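Local atomic coordinates of citrate synthase (Thermotoga maritima, PDB entry 2P2W), a protein that probably condenses oxaloacetate with acetyl-CoA and water to give citrate and free CoA, a step of the tricarboxylic acid cycle. Residues 15-19 against 174-178; 43-47 against 59-64; 215-220 against 314-318; 280-284 against 301-305. The contacts are given in a common frame with arbitrary orientation. Numbering follows the deposited sequence.

Contact 1. Residues 15-19 against 174-178; sequences SICYL and MEQDI
Strand 17-20, an outer strand of this chain's small antiparallel sheet, packs against the irregular loop that joins helix 163-173 to helix 180-189. Cys17 and Asp177 have the nearest CA atoms, 5.8 Å apart. Strand alternation turns Cys17 and Leu19 toward the loop and Tyr18 away, where its ring meets Tyr349 of the second subunit. In the loop, Glu175 is extended (-157/144), but its t, p side chain curls back: Glu175 OE2 takes a 2.8 Å hydrogen bond from Asp177 N and another from His332, so the buried charge is well served. Small Cys17 fits beside this carboxylate, with Cys17 CB 3.1 Å from Glu175 OE2; Ile16 CG2 lies 3.8 Å from Glu175 CD. Gln176 follows, its CA 4.0 Å from the Cys17 SG, which the t rotamer directs to the loop backbone. Leu19 CD1 rests 3.9 Å from Gln176 OE1, an atom also hydrogen-bonded to Tyr253. Asp177 adopts a positive phi (57/-147); one water bridges Cys17 O (3.1 Å) and Asp177 OD1 (2.9 Å), and the carboxylate also bonds Thr346 and Ser347 of the second subunit. Gln176 NE2 hydrogen-bonds a bound citrate anion, and its side chain is about 3 Å from that of His250, predicted to be catalytic, consistent with the loop lining the active site of citrate synthase beside the dimer interface.

Contact 2. Residues 43-47 against 59-64; sequences EETAY and ELEEFK
Tyr47 sets the edge of its ring against the face of Phe63 in a T-shaped stack, centroids 5.2 Å apart and planes at 83°. The stack sits where two consecutive helices, 42-51 and 57-69, pack almost orthogonally in this largely helical fold: the short segments cross at 102°, axes 10.1 Å apart at closest. Both aromatic residues use chi1 t, which brings Tyr47 CD2 to 3.6 Å from Phe63 CG. The two flat rings fill the space where the helices cross. Leu60 (t, p) closes the gap, its CD1 3.8 Å from Glu44 CA. The nearest CA pairs are Glu43 with Lys64 (6.3 Å) and Glu44 with Leu60 (6.5 Å). Tyr47 OH reaches Lys53, while Glu44 bonds Ser40 and forms a salt bridge with Arg363 of the second subunit. At the other end, Glu43 CB touches Lys64 CG at 3.7 Å, and Glu43 OE2 also bonds His147 N. Opposite charges here meet through water: one molecule lies 2.6 Å from Glu43 OE1 and 2.8 Å from Lys64 NZ.

Contact 3. Residues 215-220 against 314-318; sequences SEKVPP and RNMFT
Helix 214-225 meets the start of helix 317-337 and the turn before it, with Glu216 and Arg314 nearest at their CA atoms (5.8 Å). Glu216 takes an m, t rotamer that lays its chain along the turn: Glu216 CG is 3.4 Å from Arg314 O and 3.9 Å from Phe317 CB. A long acidic side chain suits this spot, since its two oxygens reach different partners: Glu216 OE1 bonds His89, and Glu216 OE2 takes a weak 3.3 Å hydrogen bond from Thr318 N. A water links Glu216 OE2 (2.8 Å) to Asn315 O (2.7 Å). Such helix-on-helix packing builds the mostly helical citrate synthase fold, here close to the predicted catalytic Asp300, whose side chain is about 4 Å from that of Ser215. Ser215 (p) returns its hydroxyl to Gly212 O. Pro219 and Pro220 lack an N-H, and helix 214-225 kinks there. The rigid Pro219 ring is apolar surface for two partners: Pro219 CG lies 3.8 Å from Phe317 CE2, at the edge of the Phe317 ring, while Pro219 CB sits 3.4 Å from Arg314 CZ, over the guanidinium face. Arg314, with m chi1 and chi2 to chi4 near 180°, forms salt bridges with Glu223 and Glu308.

Contact 4. Residues 280-284 against 301-305; sequences ASKLE and LYSSV
Ala280 CB is the apolar centre of this pair, touching Tyr302 CE1 at 3.9 Å, Leu301 CD1 at 4.1 Å and Val305 CG2 at 4.5 Å. Together helices 275-289 and 299-309 form an antiparallel helical hairpin: the short segments run at 172° to each other, with axes 11.4 Å apart at closest, and Ala280 and Leu301 carry the nearest CA atoms (7.1 Å). Alanine suits the middle, because its methyl lets three larger side chains of the opposing helix converge on it. Leu301 (t, p) spans much of the gap, its CD2 also 4.1 Å from Ala280 O, and behind it Val218 of helix 214-225 packs on the same side chain. The longer Tyr302 side chain bridges the wide separation. Its CA-to-CB bond runs sideways, yet with chi1 m the long ring extends across to helix 275-289, where Tyr302 OH comes 3.7 Å from Ser281 CA. The far edge is polar. Glu284 points toward the partner with chi1 and chi2 both t, an extended form that carries its carboxylate out to the phenol, while Lys264 adds a long, weak ion pair. The buried hydroxyl is thereby satisfied: Tyr302 OH donates a short 2.5 Å hydrogen bond to Glu284 OE1.

Overall arrangement
The four contacts fall into two touching pairs. Contact 3, its centre 12 Å from that of contact 4, packs on helix 299-309, which carries one side of contact 4: Ser304 CB lies 3.0 Å from Ser215 O. Contact 2 is nested along the chain in the loop closed by contact 1; there Met174 SD packs 3.7 Å from Thr45 CG2, and both contacts reach the second subunit. Contacts 1 and 3 lie on opposite sides of the chain's centre, with centres 24 Å apart: contact 1 reaches the citrate, about 3 Å from the Gln176 side chain, whereas the Ser215 side chain of contact 3 stays about 7 Å away. Contact 2 lies away from the predicted catalytic residues, His250 and Asp300.

Contact 1. Residues 15-19 against 174-178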
loop_
_atom_site.group_PDB
_atom_site.type_symbol
_atom_site.label_atom_id
_atom_site.label_comp_id
_atom_site.label_asym_id
_atom_site.label_seq_id
_atom_site.Cartn_x
_atom_site.Cartn_y
_atom_site.Cartn_z
ATOM N N SER A 15 -10.871 -10.793 -16.596
ATOM C CA SER A 15 -10.626 -11.857 -17.553
ATOM C C SER A 15 -9.183 -12.377 -17.464
ATOM O O SER A 15 -8.715 -13.139 -18.304
ATOM C CB SER A 15 -10.892 -11.303 -18.951
ATOM O OG SER A 15 -9.896 -10.329 -19.270
ATOM N N ILE A 16 -8.454 -11.918 -16.421
ATOM C CA ILE A 16 -7.037 -12.273 -16.290
ATOM C C ILE A 16 -6.829 -13.698 -15.768
ATOM O O ILE A 16 -6.044 -14.475 -16.296
ATOM C CB ILE A 16 -6.384 -11.292 -15.318
ATOM C CG1 ILE A 16 -6.358 -9.883 -15.910
ATOM C CG2 ILE A 16 -4.927 -11.719 -15.051
ATOM C CD1 ILE A 16 -5.806 -8.856 -14.921
ATOM N N CYS A 17 -7.534 -14.060 -14.706
ATOM C CA CYS A 17 -7.318 -15.358 -14.088
ATOM C C CYS A 17 -8.547 -15.980 -13.454
ATOM O O CYS A 17 -9.331 -15.303 -12.793
ATOM C CB CYS A 17 -6.217 -15.203 -13.035
ATOM S SG CYS A 17 -6.120 -16.476 -11.757
ATOM N N TYR A 18 -8.708 -17.281 -13.669
ATOM C CA TYR A 18 -9.820 -18.008 -13.081
ATOM C C TYR A 18 -9.260 -18.917 -12.000
ATOM O O TYR A 18 -8.417 -19.777 -12.267
ATOM C CB TYR A 18 -10.564 -18.840 -14.129
ATOM C CG TYR A 18 -11.636 -19.730 -13.527
ATOM C CD1 TYR A 18 -12.560 -19.220 -12.612
ATOM C CD2 TYR A 18 -11.708 -21.084 -13.849
ATOM C CE1 TYR A 18 -13.529 -20.040 -12.029
ATOM C CE2 TYR A 18 -12.672 -21.914 -13.274
ATOM C CZ TYR A 18 -13.577 -21.388 -12.364
ATOM O OH TYR A 18 -14.517 -22.210 -11.785
ATOM N N LEU A 19 -9.723 -18.701 -10.775
ATOM C CA LEU A 19 -9.293 -19.483 -9.629
ATOM C C LEU A 19 -10.428 -20.416 -9.218
ATOM O O LEU A 19 -11.456 -19.964 -8.720
ATOM C CB LEU A 19 -8.942 -18.547 -8.472
ATOM C CG LEU A 19 -8.585 -19.176 -7.125
ATOM C CD1 LEU A 19 -7.427 -20.139 -7.291
ATOM C CD2 LEU A 19 -8.232 -18.072 -6.138
ATOM N N MET A 174 3.105 -15.822 -10.627
ATOM C CA MET A 174 2.789 -14.552 -11.265
ATOM C C MET A 174 1.411 -13.971 -10.993
ATOM O O MET A 174 1.262 -12.752 -10.899
ATOM C CB MET A 174 2.945 -14.654 -12.780
ATOM C CG MET A 174 4.361 -14.594 -13.279
ATOM S SD MET A 174 4.374 -14.523 -15.076
ATOM C CE MET A 174 6.131 -14.563 -15.383
ATOM N N GLU A 175 0.407 -14.825 -10.851
ATOM C CA GLU A 175 -0.946 -14.311 -10.691
ATOM C C GLU A 175 -1.950 -15.232 -10.007
ATOM O O GLU A 175 -1.901 -16.448 -10.183
ATOM C CB GLU A 175 -1.464 -13.959 -12.093
ATOM C CG GLU A 175 -2.966 -14.022 -12.269
ATOM C CD GLU A 175 -3.668 -12.850 -11.632
ATOM O OE1 GLU A 175 -2.995 -11.829 -11.388
ATOM O OE2 GLU A 175 -4.892 -12.952 -11.386
ATOM N N GLN A 176 -2.855 -14.646 -9.221
ATOM C CA GLN A 176 -3.913 -15.426 -8.583
ATOM C C GLN A 176 -5.109 -14.636 -8.059
ATOM O O GLN A 176 -5.346 -14.549 -6.852
ATOM C CB GLN A 176 -3.382 -16.327 -7.463
ATOM C CG GLN A 176 -4.482 -17.290 -6.989
ATOM C CD GLN A 176 -3.957 -18.538 -6.313
ATOM O OE1 GLN A 176 -3.623 -19.526 -6.968
ATOM N NE2 GLN A 176 -3.882 -18.497 -4.987
ATOM N N ASP A 177 -5.862 -14.060 -8.989
ATOM C CA ASP A 177 -7.078 -13.330 -8.656
ATOM C C ASP A 177 -6.874 -12.182 -7.660
ATOM O O ASP A 177 -5.822 -11.538 -7.643
ATOM C CB ASP A 177 -8.117 -14.332 -8.130
ATOM C CG ASP A 177 -9.544 -13.830 -8.257
ATOM O OD1 ASP A 177 -9.915 -13.343 -9.345
ATOM O OD2 ASP A 177 -10.295 -13.939 -7.265
ATOM N N ILE A 178 -7.876 -11.938 -6.820
ATOM C CA ILE A 178 -7.801 -10.832 -5.875
ATOM C C ILE A 178 -7.316 -11.185 -4.473
ATOM O O ILE A 178 -8.056 -11.066 -3.491
ATOM C CB ILE A 178 -9.162 -10.109 -5.778
ATOM C CG1 ILE A 178 -9.808 -10.028 -7.165
ATOM C CG2 ILE A 178 -8.964 -8.704 -5.229
ATOM C CD1 ILE A 178 -8.974 -9.298 -8.220
HETATM O O HOH W 1 -8.733 -12.466 -11.842
HETATM O O HOH W 2 -11.871 -14.225 -11.953
#

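Contact 2. Residues 43-47 against 59-64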
loop_
_atom_site.group_PDB
_atom_site.type_symbol
_atom_site.label_atom_id
_atom_site.label_comp_id
_atom_site.label_asym_id
_atom_site.label_seq_id
_atom_site.Cartn_x
_atom_site.Cartn_y
_atom_site.Cartn_z
ATOM N N GLU A 43 9.187 -14.429 -19.652
ATOM C CA GLU A 43 8.774 -13.450 -20.647
ATOM C C GLU A 43 7.542 -13.849 -21.448
ATOM O O GLU A 43 6.680 -13.011 -21.711
ATOM C CB GLU A 43 9.927 -13.133 -21.605
ATOM C CG GLU A 43 11.109 -12.447 -20.940
ATOM C CD GLU A 43 12.236 -13.400 -20.594
ATOM O OE1 GLU A 43 11.957 -14.569 -20.248
ATOM O OE2 GLU A 43 13.407 -12.974 -20.656
ATOM N N GLU A 44 7.446 -15.117 -21.840
ATOM C CA GLU A 44 6.289 -15.558 -22.617
ATOM C C GLU A 44 4.987 -15.515 -21.821
ATOM O O GLU A 44 3.953 -15.081 -22.331
ATOM C CB GLU A 44 6.499 -16.975 -23.165
ATOM C CG GLU A 44 5.416 -17.393 -24.153
ATOM C CD GLU A 44 5.543 -18.834 -24.603
ATOM O OE1 GLU A 44 5.371 -19.743 -23.764
ATOM O OE2 GLU A 44 5.819 -19.056 -25.801
ATOM N N THR A 45 5.024 -15.968 -20.570
ATOM C CA THR A 45 3.813 -15.949 -19.762
ATOM C C THR A 45 3.448 -14.520 -19.357
ATOM O O THR A 45 2.273 -14.172 -19.288
ATOM C CB THR A 45 3.957 -16.838 -18.513
ATOM O OG1 THR A 45 4.078 -18.209 -18.925
ATOM C CG2 THR A 45 2.727 -16.692 -17.607
ATOM N N ALA A 46 4.457 -13.689 -19.110
ATOM C CA ALA A 46 4.205 -12.298 -18.738
ATOM C C ALA A 46 3.554 -11.598 -19.928
ATOM O O ALA A 46 2.625 -10.802 -19.773
ATOM C CB ALA A 46 5.510 -11.607 -18.367
ATOM N N TYR A 47 4.049 -11.906 -21.121
ATOM C CA TYR A 47 3.501 -11.322 -22.340
ATOM C C TYR A 47 2.028 -11.713 -22.424
ATOM O O TYR A 47 1.157 -10.881 -22.686
ATOM C CB TYR A 47 4.239 -11.868 -23.563
ATOM C CG TYR A 47 3.751 -11.300 -24.878
ATOM C CD1 TYR A 47 2.570 -11.759 -25.467
ATOM C CD2 TYR A 47 4.460 -10.295 -25.525
ATOM C CE1 TYR A 47 2.110 -11.226 -26.672
ATOM C CE2 TYR A 47 4.012 -9.757 -26.729
ATOM C CZ TYR A 47 2.838 -10.227 -27.296
ATOM O OH TYR A 47 2.405 -9.700 -28.489
ATOM N N GLU A 59 7.289 -11.804 -32.046
ATOM C CA GLU A 59 6.791 -10.986 -30.946
ATOM C C GLU A 59 7.543 -11.314 -29.656
ATOM O O GLU A 59 7.963 -10.412 -28.931
ATOM C CB GLU A 59 5.286 -11.197 -30.751
ATOM C CG GLU A 59 4.429 -10.273 -31.612
ATOM C CD GLU A 59 3.000 -10.754 -31.746
ATOM O OE1 GLU A 59 2.742 -11.941 -31.453
ATOM O OE2 GLU A 59 2.132 -9.949 -32.152
ATOM N N LEU A 60 7.722 -12.602 -29.374
ATOM C CA LEU A 60 8.435 -13.008 -28.168
ATOM C C LEU A 60 9.883 -12.534 -28.211
ATOM O O LEU A 60 10.421 -12.056 -27.213
ATOM C CB LEU A 60 8.406 -14.529 -28.008
ATOM C CG LEU A 60 9.100 -15.054 -26.745
ATOM C CD1 LEU A 60 8.472 -14.417 -25.516
ATOM C CD2 LEU A 60 8.974 -16.567 -26.679
ATOM N N GLU A 61 10.509 -12.674 -29.375
ATOM C CA GLU A 61 11.894 -12.258 -29.552
ATOM C C GLU A 61 12.039 -10.770 -29.250
ATOM O O GLU A 61 12.934 -10.358 -28.511
ATOM C CB GLU A 61 12.352 -12.539 -30.987
ATOM C CG GLU A 61 13.855 -12.436 -31.187
ATOM C CD GLU A 61 14.263 -12.501 -32.654
ATOM O OE1 GLU A 61 13.777 -11.667 -33.454
ATOM O OE2 GLU A 61 15.072 -13.389 -33.003
ATOM N N GLU A 62 11.155 -9.966 -29.832
ATOM C CA GLU A 62 11.183 -8.523 -29.623
ATOM C C GLU A 62 10.837 -8.156 -28.181
ATOM O O GLU A 62 11.414 -7.229 -27.611
ATOM C CB GLU A 62 10.210 -7.838 -30.587
ATOM C CG GLU A 62 10.717 -7.786 -32.020
ATOM C CD GLU A 62 9.606 -7.554 -33.027
ATOM O OE1 GLU A 62 8.636 -6.839 -32.691
ATOM O OE2 GLU A 62 9.711 -8.078 -34.157
ATOM N N PHE A 63 9.899 -8.887 -27.589
ATOM C CA PHE A 63 9.506 -8.613 -26.214
ATOM C C PHE A 63 10.651 -8.951 -25.258
ATOM O O PHE A 63 10.860 -8.258 -24.263
ATOM C CB PHE A 63 8.256 -9.418 -25.841
ATOM C CG PHE A 63 7.696 -9.078 -24.484
ATOM C CD1 PHE A 63 7.187 -7.805 -24.224
ATOM C CD2 PHE A 63 7.696 -10.021 -23.461
ATOM C CE1 PHE A 63 6.685 -7.474 -22.961
ATOM C CE2 PHE A 63 7.197 -9.703 -22.194
ATOM C CZ PHE A 63 6.692 -8.427 -21.943
ATOM N N LYS A 64 11.392 -10.016 -25.556
ATOM C CA LYS A 64 12.510 -10.402 -24.699
ATOM C C LYS A 64 13.607 -9.349 -24.762
ATOM O O LYS A 64 14.239 -9.044 -23.753
ATOM C CB LYS A 64 13.071 -11.772 -25.100
ATOM C CG LYS A 64 12.317 -12.945 -24.484
ATOM C CD LYS A 64 12.851 -14.291 -24.958
ATOM C CE LYS A 64 14.277 -14.523 -24.475
ATOM N NZ LYS A 64 14.532 -15.959 -24.162
HETATM O O HOH W 3 12.823 -16.381 -21.930
HETATM O O HOH W 4 14.647 -10.858 -21.537
#

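Contact 3. Residues 215-220 against 314-318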
loop_
_atom_site.group_PDB
_atom_site.type_symbol
_atom_site.label_atom_id
_atom_site.label_comp_id
_atom_site.label_asym_id
_atom_site.label_seq_id
_atom_site.Cartn_x
_atom_site.Cartn_y
_atom_site.Cartn_z
ATOM N N SER A 215 6.105 -17.640 3.486
ATOM C CA SER A 215 7.212 -18.362 2.866
ATOM C C SER A 215 8.501 -18.222 3.682
ATOM O O SER A 215 9.304 -19.152 3.741
ATOM C CB SER A 215 7.446 -17.863 1.435
ATOM O OG SER A 215 7.866 -16.508 1.412
ATOM N N GLU A 216 8.696 -17.070 4.318
ATOM C CA GLU A 216 9.900 -16.858 5.120
ATOM C C GLU A 216 9.763 -17.516 6.493
ATOM O O GLU A 216 10.758 -17.766 7.170
ATOM C CB GLU A 216 10.177 -15.361 5.285
ATOM C CG GLU A 216 10.211 -14.606 3.962
ATOM C CD GLU A 216 10.730 -13.187 4.094
ATOM O OE1 GLU A 216 10.810 -12.680 5.237
ATOM O OE2 GLU A 216 11.045 -12.578 3.044
ATOM N N LYS A 217 8.529 -17.799 6.898
ATOM C CA LYS A 217 8.288 -18.438 8.192
ATOM C C LYS A 217 8.347 -19.963 8.134
ATOM O O LYS A 217 8.465 -20.655 9.131
ATOM C CB LYS A 217 6.902 -18.005 8.698
ATOM C CG LYS A 217 6.948 -16.654 9.425
ATOM C CD LYS A 217 6.734 -16.755 10.939
ATOM C CE LYS A 217 6.921 -15.409 11.651
ATOM N NZ LYS A 217 7.677 -15.623 12.885
ATOM N N VAL A 218 8.199 -20.514 6.912
ATOM C CA VAL A 218 8.164 -21.968 6.820
ATOM C C VAL A 218 9.479 -22.659 7.216
ATOM O O VAL A 218 9.504 -23.582 8.022
ATOM C CB VAL A 218 7.644 -22.401 5.450
ATOM C CG1 VAL A 218 7.939 -23.889 5.236
ATOM C CG2 VAL A 218 6.133 -22.193 5.389
ATOM N N PRO A 219 10.601 -22.258 6.611
ATOM C CA PRO A 219 11.879 -22.858 6.962
ATOM C C PRO A 219 12.118 -22.957 8.488
ATOM O O PRO A 219 12.454 -24.003 9.022
ATOM C CB PRO A 219 12.958 -22.068 6.223
ATOM C CG PRO A 219 12.289 -21.588 4.941
ATOM C CD PRO A 219 10.810 -21.325 5.495
ATOM N N PRO A 220 11.936 -21.842 9.217
ATOM C CA PRO A 220 12.138 -21.843 10.676
ATOM C C PRO A 220 11.144 -22.766 11.390
ATOM O O PRO A 220 11.461 -23.389 12.416
ATOM C CB PRO A 220 11.923 -20.379 11.061
ATOM C CG PRO A 220 11.599 -19.514 9.873
ATOM C CD PRO A 220 11.599 -20.491 8.740
ATOM N N ARG A 314 16.840 -16.312 2.970
ATOM C CA ARG A 314 15.461 -16.399 3.441
ATOM C C ARG A 314 14.720 -15.053 3.420
ATOM O O ARG A 314 13.521 -14.981 3.181
ATOM C CB ARG A 314 15.468 -16.993 4.851
ATOM C CG ARG A 314 15.969 -18.437 4.842
ATOM C CD ARG A 314 15.854 -19.126 6.206
ATOM N NE ARG A 314 16.226 -20.540 6.070
ATOM C CZ ARG A 314 16.160 -21.323 7.161
ATOM N NH1 ARG A 314 15.775 -20.822 8.322
ATOM N NH2 ARG A 314 16.468 -22.620 7.058
ATOM N N ASN A 315 15.452 -13.961 3.715
ATOM C CA ASN A 315 14.773 -12.668 3.745
ATOM C C ASN A 315 14.563 -12.074 2.343
ATOM O O ASN A 315 14.196 -10.916 2.171
ATOM C CB ASN A 315 15.524 -11.706 4.679
ATOM C CG ASN A 315 16.823 -11.258 4.063
ATOM O OD1 ASN A 315 17.466 -11.974 3.302
ATOM N ND2 ASN A 315 17.233 -10.036 4.444
ATOM N N MET A 316 14.831 -12.918 1.314
ATOM C CA MET A 316 14.520 -12.532 -0.062
ATOM C C MET A 316 13.352 -13.353 -0.648
ATOM O O MET A 316 12.865 -13.090 -1.745
ATOM C CB MET A 316 15.777 -12.706 -0.936
ATOM C CG MET A 316 15.610 -12.082 -2.327
ATOM S SD MET A 316 16.866 -12.622 -3.497
ATOM C CE MET A 316 18.228 -11.617 -2.886
ATOM N N PHE A 317 12.933 -14.404 0.105
ATOM C CA PHE A 317 11.859 -15.282 -0.393
ATOM C C PHE A 317 10.593 -14.486 -0.819
ATOM O O PHE A 317 10.036 -14.714 -1.883
ATOM C CB PHE A 317 11.477 -16.276 0.713
ATOM C CG PHE A 317 12.496 -17.375 0.896
ATOM C CD1 PHE A 317 13.740 -17.311 0.276
ATOM C CD2 PHE A 317 12.200 -18.439 1.740
ATOM C CE1 PHE A 317 14.682 -18.315 0.506
ATOM C CE2 PHE A 317 13.148 -19.436 1.969
ATOM C CZ PHE A 317 14.389 -19.376 1.354
ATOM N N THR A 318 10.131 -13.558 0.016
ATOM C CA THR A 318 8.944 -12.790 -0.337
ATOM C C THR A 318 9.226 -11.902 -1.552
ATOM O O THR A 318 8.343 -11.669 -2.378
ATOM C CB THR A 318 8.460 -11.906 0.841
ATOM O OG1 THR A 318 8.205 -12.729 1.985
ATOM C CG2 THR A 318 7.166 -11.192 0.471
HETATM O O HOH W 5 11.883 -10.987 0.837
#

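Contact 4. Residues 280-284 against 301-305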
loop_
_atom_site.group_PDB
_atom_site.type_symbol
_atom_site.label_atom_id
_atom_site.label_comp_id
_atom_site.label_asym_id
_atom_site.label_seq_id
_atom_site.Cartn_x
_atom_site.Cartn_y
_atom_site.Cartn_z
ATOM N N ALA A 280 8.604 -31.094 5.523
ATOM C CA ALA A 280 7.415 -30.483 4.923
ATOM C C ALA A 280 6.485 -31.545 4.331
ATOM O O ALA A 280 5.255 -31.448 4.426
ATOM C CB ALA A 280 7.839 -29.497 3.838
ATOM N N SER A 281 7.080 -32.558 3.713
ATOM C CA SER A 281 6.301 -33.630 3.110
ATOM C C SER A 281 5.582 -34.428 4.192
ATOM O O SER A 281 4.425 -34.819 4.024
ATOM C CB SER A 281 7.217 -34.547 2.297
ATOM O OG SER A 281 6.453 -35.422 1.488
ATOM N N LYS A 282 6.272 -34.669 5.305
ATOM C CA LYS A 282 5.685 -35.423 6.408
ATOM C C LYS A 282 4.572 -34.613 7.066
ATOM O O LYS A 282 3.562 -35.166 7.506
ATOM C CB LYS A 282 6.755 -35.761 7.446
ATOM C CG LYS A 282 6.279 -36.707 8.541
ATOM C CD LYS A 282 5.867 -38.051 7.961
ATOM C CE LYS A 282 5.662 -39.083 9.055
ATOM N NZ LYS A 282 5.351 -40.415 8.478
ATOM N N LEU A 283 4.765 -33.299 7.132
ATOM C CA LEU A 283 3.770 -32.414 7.727
ATOM C C LEU A 283 2.482 -32.494 6.905
ATOM O O LEU A 283 1.382 -32.575 7.455
ATOM C CB LEU A 283 4.299 -30.978 7.755
ATOM C CG LEU A 283 3.442 -29.903 8.429
ATOM C CD1 LEU A 283 3.101 -30.318 9.863
ATOM C CD2 LEU A 283 4.219 -28.581 8.422
ATOM N N GLU A 284 2.623 -32.485 5.583
ATOM C CA GLU A 284 1.462 -32.579 4.708
ATOM C C GLU A 284 0.780 -33.927 4.907
ATOM O O GLU A 284 -0.446 -34.003 5.014
ATOM C CB GLU A 284 1.868 -32.440 3.241
ATOM C CG GLU A 284 0.770 -32.875 2.282
ATOM C CD GLU A 284 1.175 -32.764 0.831
ATOM O OE1 GLU A 284 2.198 -32.110 0.543
ATOM O OE2 GLU A 284 0.461 -33.330 -0.025
ATOM N N LEU A 301 4.471 -23.357 1.298
ATOM C CA LEU A 301 5.149 -24.478 1.945
ATOM C C LEU A 301 6.326 -24.992 1.123
ATOM O O LEU A 301 7.419 -25.193 1.650
ATOM C CB LEU A 301 4.168 -25.634 2.204
ATOM C CG LEU A 301 4.729 -26.850 2.962
ATOM C CD1 LEU A 301 5.104 -26.443 4.385
ATOM C CD2 LEU A 301 3.696 -27.969 2.991
ATOM N N TYR A 302 6.107 -25.198 -0.171
ATOM C CA TYR A 302 7.157 -25.723 -1.027
ATOM C C TYR A 302 7.976 -24.700 -1.797
ATOM O O TYR A 302 9.120 -24.975 -2.156
ATOM C CB TYR A 302 6.559 -26.760 -1.976
ATOM C CG TYR A 302 6.015 -27.958 -1.232
ATOM C CD1 TYR A 302 6.860 -28.765 -0.464
ATOM C CD2 TYR A 302 4.657 -28.271 -1.271
ATOM C CE1 TYR A 302 6.366 -29.851 0.246
ATOM C CE2 TYR A 302 4.149 -29.358 -0.566
ATOM C CZ TYR A 302 5.007 -30.143 0.191
ATOM O OH TYR A 302 4.505 -31.210 0.899
ATOM N N SER A 303 7.410 -23.529 -2.066
ATOM C CA SER A 303 8.178 -22.512 -2.773
ATOM C C SER A 303 9.353 -22.114 -1.880
ATOM O O SER A 303 10.477 -21.941 -2.360
ATOM C CB SER A 303 7.319 -21.277 -3.075
ATOM O OG SER A 303 6.983 -20.584 -1.888
ATOM N N SER A 304 9.090 -21.984 -0.583
ATOM C CA SER A 304 10.134 -21.609 0.368
ATOM C C SER A 304 11.246 -22.656 0.405
ATOM O O SER A 304 12.428 -22.310 0.430
ATOM C CB SER A 304 9.552 -21.423 1.777
ATOM O OG SER A 304 9.061 -22.639 2.311
ATOM N N VAL A 305 10.873 -23.933 0.404
ATOM C CA VAL A 305 11.877 -24.996 0.431
ATOM C C VAL A 305 12.712 -24.968 -0.851
ATOM O O VAL A 305 13.935 -25.122 -0.809
ATOM C CB VAL A 305 11.218 -26.391 0.611
ATOM C CG1 VAL A 305 12.278 -27.488 0.525
ATOM C CG2 VAL A 305 10.528 -26.459 1.976
#